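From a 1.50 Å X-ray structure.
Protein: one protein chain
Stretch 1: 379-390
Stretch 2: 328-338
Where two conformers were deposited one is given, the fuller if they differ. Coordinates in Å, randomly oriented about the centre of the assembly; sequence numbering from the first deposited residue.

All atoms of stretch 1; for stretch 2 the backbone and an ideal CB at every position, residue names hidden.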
# COMPACT_ATOMS: atom_id res chain seq x y z
N ASP A 379 11.41 -11.56 5.33
CA ASP A 379 12.27 -11.43 4.17
C ASP A 379 11.35 -11.59 2.97
O ASP A 379 10.78 -12.68 2.79
CB ASP A 379 13.33 -12.54 4.18
CG ASP A 379 14.13 -12.62 2.88
OD1 ASP A 379 14.03 -11.72 2.02
OD2 ASP A 379 14.88 -13.62 2.71
N PRO A 380 11.13 -10.55 2.15
CA PRO A 380 10.18 -10.68 1.04
C PRO A 380 10.47 -11.84 0.11
O PRO A 380 9.54 -12.38 -0.50
CB PRO A 380 10.29 -9.33 0.32
CG PRO A 380 10.70 -8.38 1.40
CD PRO A 380 11.67 -9.18 2.24
N ALA A 381 11.73 -12.26 0.01
CA ALA A 381 12.12 -13.38 -0.83
C ALA A 381 12.04 -14.72 -0.12
O ALA A 381 12.23 -15.76 -0.76
CB ALA A 381 13.55 -13.19 -1.35
N PHE A 382 11.74 -14.73 1.19
CA PHE A 382 11.63 -15.96 1.96
C PHE A 382 12.84 -16.86 1.79
O PHE A 382 12.73 -18.09 1.67
CB PHE A 382 10.31 -16.68 1.67
CG PHE A 382 9.12 -16.01 2.27
CD1 PHE A 382 8.54 -14.91 1.65
CD2 PHE A 382 8.60 -16.45 3.48
CE1 PHE A 382 7.46 -14.27 2.23
CE2 PHE A 382 7.52 -15.82 4.05
CZ PHE A 382 6.94 -14.73 3.43
N GLY A 383 14.02 -16.24 1.76
CA GLY A 383 15.28 -16.96 1.66
C GLY A 383 15.60 -17.54 0.30
O GLY A 383 16.61 -18.23 0.17
N LYS A 384 14.78 -17.26 -0.71
CA LYS A 384 14.98 -17.87 -2.02
C LYS A 384 16.04 -17.11 -2.81
O LYS A 384 16.17 -15.89 -2.69
CB LYS A 384 13.68 -17.90 -2.80
CG LYS A 384 12.62 -18.82 -2.22
CD LYS A 384 11.50 -19.09 -3.22
CE LYS A 384 11.33 -20.59 -3.46
NZ LYS A 384 11.07 -20.93 -4.90
N PRO A 385 16.82 -17.82 -3.63
CA PRO A 385 17.87 -17.15 -4.42
C PRO A 385 17.28 -16.34 -5.56
O PRO A 385 16.11 -16.47 -5.94
CB PRO A 385 18.72 -18.32 -4.93
CG PRO A 385 17.77 -19.46 -5.00
CD PRO A 385 16.80 -19.27 -3.86
N GLU A 386 18.14 -15.48 -6.13
CA GLU A 386 17.71 -14.53 -7.15
C GLU A 386 17.14 -15.23 -8.37
O GLU A 386 16.21 -14.73 -9.01
CB GLU A 386 18.88 -13.63 -7.54
CG GLU A 386 18.60 -12.67 -8.69
CD GLU A 386 17.72 -11.49 -8.29
OE1 GLU A 386 17.47 -11.31 -7.08
OE2 GLU A 386 17.29 -10.74 -9.19
N LYS A 387 17.69 -16.39 -8.74
CA LYS A 387 17.13 -17.12 -9.87
C LYS A 387 15.71 -17.60 -9.61
O LYS A 387 14.94 -17.77 -10.56
CB LYS A 387 18.04 -18.29 -10.28
CG LYS A 387 17.66 -18.92 -11.61
CD LYS A 387 17.51 -17.85 -12.69
CE LYS A 387 16.24 -18.03 -13.51
NZ LYS A 387 15.88 -16.79 -14.24
N GLU A 388 15.34 -17.79 -8.35
CA GLU A 388 13.98 -18.22 -8.01
C GLU A 388 13.07 -17.07 -7.61
O GLU A 388 11.84 -17.23 -7.67
CB GLU A 388 14.01 -19.24 -6.87
CG GLU A 388 14.72 -20.55 -7.23
CD GLU A 388 14.81 -21.50 -6.05
OE1 GLU A 388 13.97 -21.39 -5.13
OE2 GLU A 388 15.74 -22.34 -6.04
N ALA A 389 13.62 -15.92 -7.20
CA ALA A 389 12.81 -14.86 -6.62
C ALA A 389 13.09 -13.48 -7.20
O ALA A 389 12.64 -12.48 -6.62
CB ALA A 389 12.97 -14.85 -5.09
N GLY A 390 13.79 -13.39 -8.33
CA GLY A 390 14.13 -12.09 -8.88
C GLY A 390 12.96 -11.33 -9.46
O GLY A 390 13.09 -10.13 -9.72
N UNK A 328 0.52 -19.04 1.78
CA UNK A 328 0.70 -19.25 0.35
C UNK A 328 1.90 -18.52 -0.23
O UNK A 328 2.05 -18.49 -1.46
CB UNK A 328 -0.56 -18.81 -0.39
N UNK A 329 2.76 -17.94 0.61
CA UNK A 329 3.83 -17.09 0.09
C UNK A 329 4.79 -17.86 -0.81
O UNK A 329 5.08 -17.43 -1.93
CB UNK A 329 4.60 -16.46 1.25
N UNK A 330 5.30 -19.00 -0.33
CA UNK A 330 6.27 -19.76 -1.11
C UNK A 330 5.66 -20.28 -2.41
O UNK A 330 6.27 -20.17 -3.48
CB UNK A 330 6.81 -20.93 -0.28
N UNK A 331 4.45 -20.83 -2.33
CA UNK A 331 3.78 -21.31 -3.54
C UNK A 331 3.54 -20.17 -4.52
O UNK A 331 3.69 -20.35 -5.74
CB UNK A 331 2.45 -21.98 -3.19
N UNK A 332 3.19 -18.99 -4.02
CA UNK A 332 2.95 -17.85 -4.90
C UNK A 332 4.22 -17.42 -5.61
O UNK A 332 4.19 -17.11 -6.81
CB UNK A 332 2.37 -16.68 -4.11
N UNK A 333 5.35 -17.39 -4.90
CA UNK A 333 6.62 -17.05 -5.54
C UNK A 333 6.92 -18.02 -6.68
O UNK A 333 7.27 -17.61 -7.79
CB UNK A 333 7.76 -17.06 -4.52
N UNK A 334 6.73 -19.31 -6.42
CA UNK A 334 7.05 -20.33 -7.41
C UNK A 334 6.10 -20.28 -8.60
O UNK A 334 6.52 -20.35 -9.76
CB UNK A 334 7.01 -21.72 -6.77
N UNK A 335 4.79 -20.16 -8.33
CA UNK A 335 3.81 -20.18 -9.41
C UNK A 335 3.88 -18.92 -10.27
O UNK A 335 3.70 -18.99 -11.49
CB UNK A 335 2.40 -20.34 -8.84
N UNK A 336 4.12 -17.76 -9.65
CA UNK A 336 4.23 -16.55 -10.46
C UNK A 336 5.47 -16.58 -11.34
O UNK A 336 5.43 -16.12 -12.49
CB UNK A 336 4.26 -15.31 -9.56
N UNK A 337 6.58 -17.12 -10.84
CA UNK A 337 7.75 -17.27 -11.68
C UNK A 337 7.45 -18.16 -12.88
O UNK A 337 7.78 -17.82 -14.02
CB UNK A 337 8.91 -17.84 -10.87
N UNK A 338 6.78 -19.29 -12.64
CA UNK A 338 6.47 -20.21 -13.73
C UNK A 338 5.53 -19.57 -14.75
O UNK A 338 5.64 -19.86 -15.95
CB UNK A 338 5.85 -21.49 -13.18

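Position 328 lies just before the helix, its ideal CB far from stretch 1. Any residue that tolerates an N-cap would serve; it is Gln328, whose backbone O accepts hydrogen bonds from the N and OG of residue 332.

At 329, CA-to-CB points toward stretch 1, and the ideal CB is already 3.6 Å from CZ of Phe382. With the aromatic ring so close, a small residue fits most easily. The residue is Ala329: its CB sits over one face of the Phe382 ring, 3.9 Å from the centroid, in a CH-pi contact.

Position 330 points sideways, and its ideal CB has nothing of stretch 1 within 5.5 Å. A longer side chain could still turn back to the apolar flank of Phe382, so leucine, methionine or the aliphatic part of a lysine would suit. Leu330 does this, its CD2 3.7 Å from CB of Phe382.

Position 331 points away and 332 is out of reach, so stretch 1 sets no preference at either. They are Gln331 and Ser332; the latter's OG donates to O of Gln328 at 2.7 Å.

Position 333 faces stretch 1 squarely. Its ideal CB lies 4.4 Å from CD of Lys384 and 5.2 Å from O of Glu388, with Phe382 and Ala389 nearby, an environment of largely apolar surface that favours a medium-sized aliphatic residue; leucine, valine or isoleucine are all plausible. It is Ile333. Its CG2 approaches CD of Lys384 (3.8 Å) and CB of Ala389 (4.3 Å), while its CD1 reaches to 4.1 Å from CD1 of Phe382.

At 334 the CB points sideways, 4.5 Å from NZ of Lys384. An acidic or polar residue is reasonable beside that amine, although Lys384 already has a salt bridge to Glu388 (NZ to OE1, 2.9 Å). Glu334 instead pairs with 335, which is out of reach of stretch 1 and open to many types: NZ of Lys335 meets OE2 of Glu334 at 3.0 Å.

Position 336 is also out of reach; OG1 of Thr336 donates to O of Ser332 at 2.7 Å.

Position 337 points toward stretch 1, its ideal CB 4.4 Å from O of Glu388. Carbonyl oxygens here invite a long donor such as lysine, arginine or glutamine. Lys337, extended through chi3, donates from NZ to O of Lys387 at 2.6 Å, although NZ of Lys387, a like charge, is only 3.5 Å from that same NZ.

Position 338 is out of reach and unconstrained by stretch 1; it is Lys338.

Stretch 2 328-338: QALQSIEKTKK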
# COMPACT_ATOMS: atom_id res chain seq x y z
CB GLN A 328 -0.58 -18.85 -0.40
CG GLN A 328 -1.78 -19.72 -0.09
CD GLN A 328 -1.55 -21.17 -0.50
OE1 GLN A 328 -1.02 -21.45 -1.58
NE2 GLN A 328 -1.93 -22.09 0.37
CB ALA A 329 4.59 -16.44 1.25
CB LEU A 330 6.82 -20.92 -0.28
CG LEU A 330 7.61 -20.47 0.94
CD1 LEU A 330 7.83 -21.63 1.90
CD2 LEU A 330 8.94 -19.88 0.50
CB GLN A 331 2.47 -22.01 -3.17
CG GLN A 331 2.62 -23.12 -2.14
CD GLN A 331 2.47 -22.63 -0.70
OE1 GLN A 331 3.12 -21.66 -0.28
NE2 GLN A 331 1.61 -23.29 0.07
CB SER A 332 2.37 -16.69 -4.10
OG SER A 332 1.13 -17.05 -3.51
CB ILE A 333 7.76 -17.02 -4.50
CG1 ILE A 333 7.51 -15.91 -3.47
CG2 ILE A 333 9.11 -16.84 -5.18
CD1 ILE A 333 8.44 -15.97 -2.27
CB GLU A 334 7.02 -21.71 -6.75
CG GLU A 334 7.00 -22.87 -7.73
CD GLU A 334 6.90 -24.21 -7.03
OE1 GLU A 334 7.80 -24.53 -6.23
OE2 GLU A 334 5.90 -24.93 -7.26
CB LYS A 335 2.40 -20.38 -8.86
CG LYS A 335 2.16 -21.72 -8.19
CD LYS A 335 2.37 -22.88 -9.16
CE LYS A 335 2.30 -24.21 -8.42
NZ LYS A 335 3.38 -25.15 -8.84
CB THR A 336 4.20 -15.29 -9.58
OG1 THR A 336 5.21 -15.37 -8.58
CG2 THR A 336 2.83 -15.13 -8.93
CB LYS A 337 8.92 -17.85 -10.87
CG LYS A 337 10.18 -18.04 -11.70
CD LYS A 337 11.25 -18.78 -10.93
CE LYS A 337 12.41 -19.15 -11.84
NZ LYS A 337 13.07 -17.94 -12.41
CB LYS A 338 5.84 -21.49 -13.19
CG LYS A 338 6.76 -22.34 -12.32
CD LYS A 338 6.16 -23.71 -12.06
CE LYS A 338 6.94 -24.46 -10.99
NZ LYS A 338 8.41 -24.40 -11.25
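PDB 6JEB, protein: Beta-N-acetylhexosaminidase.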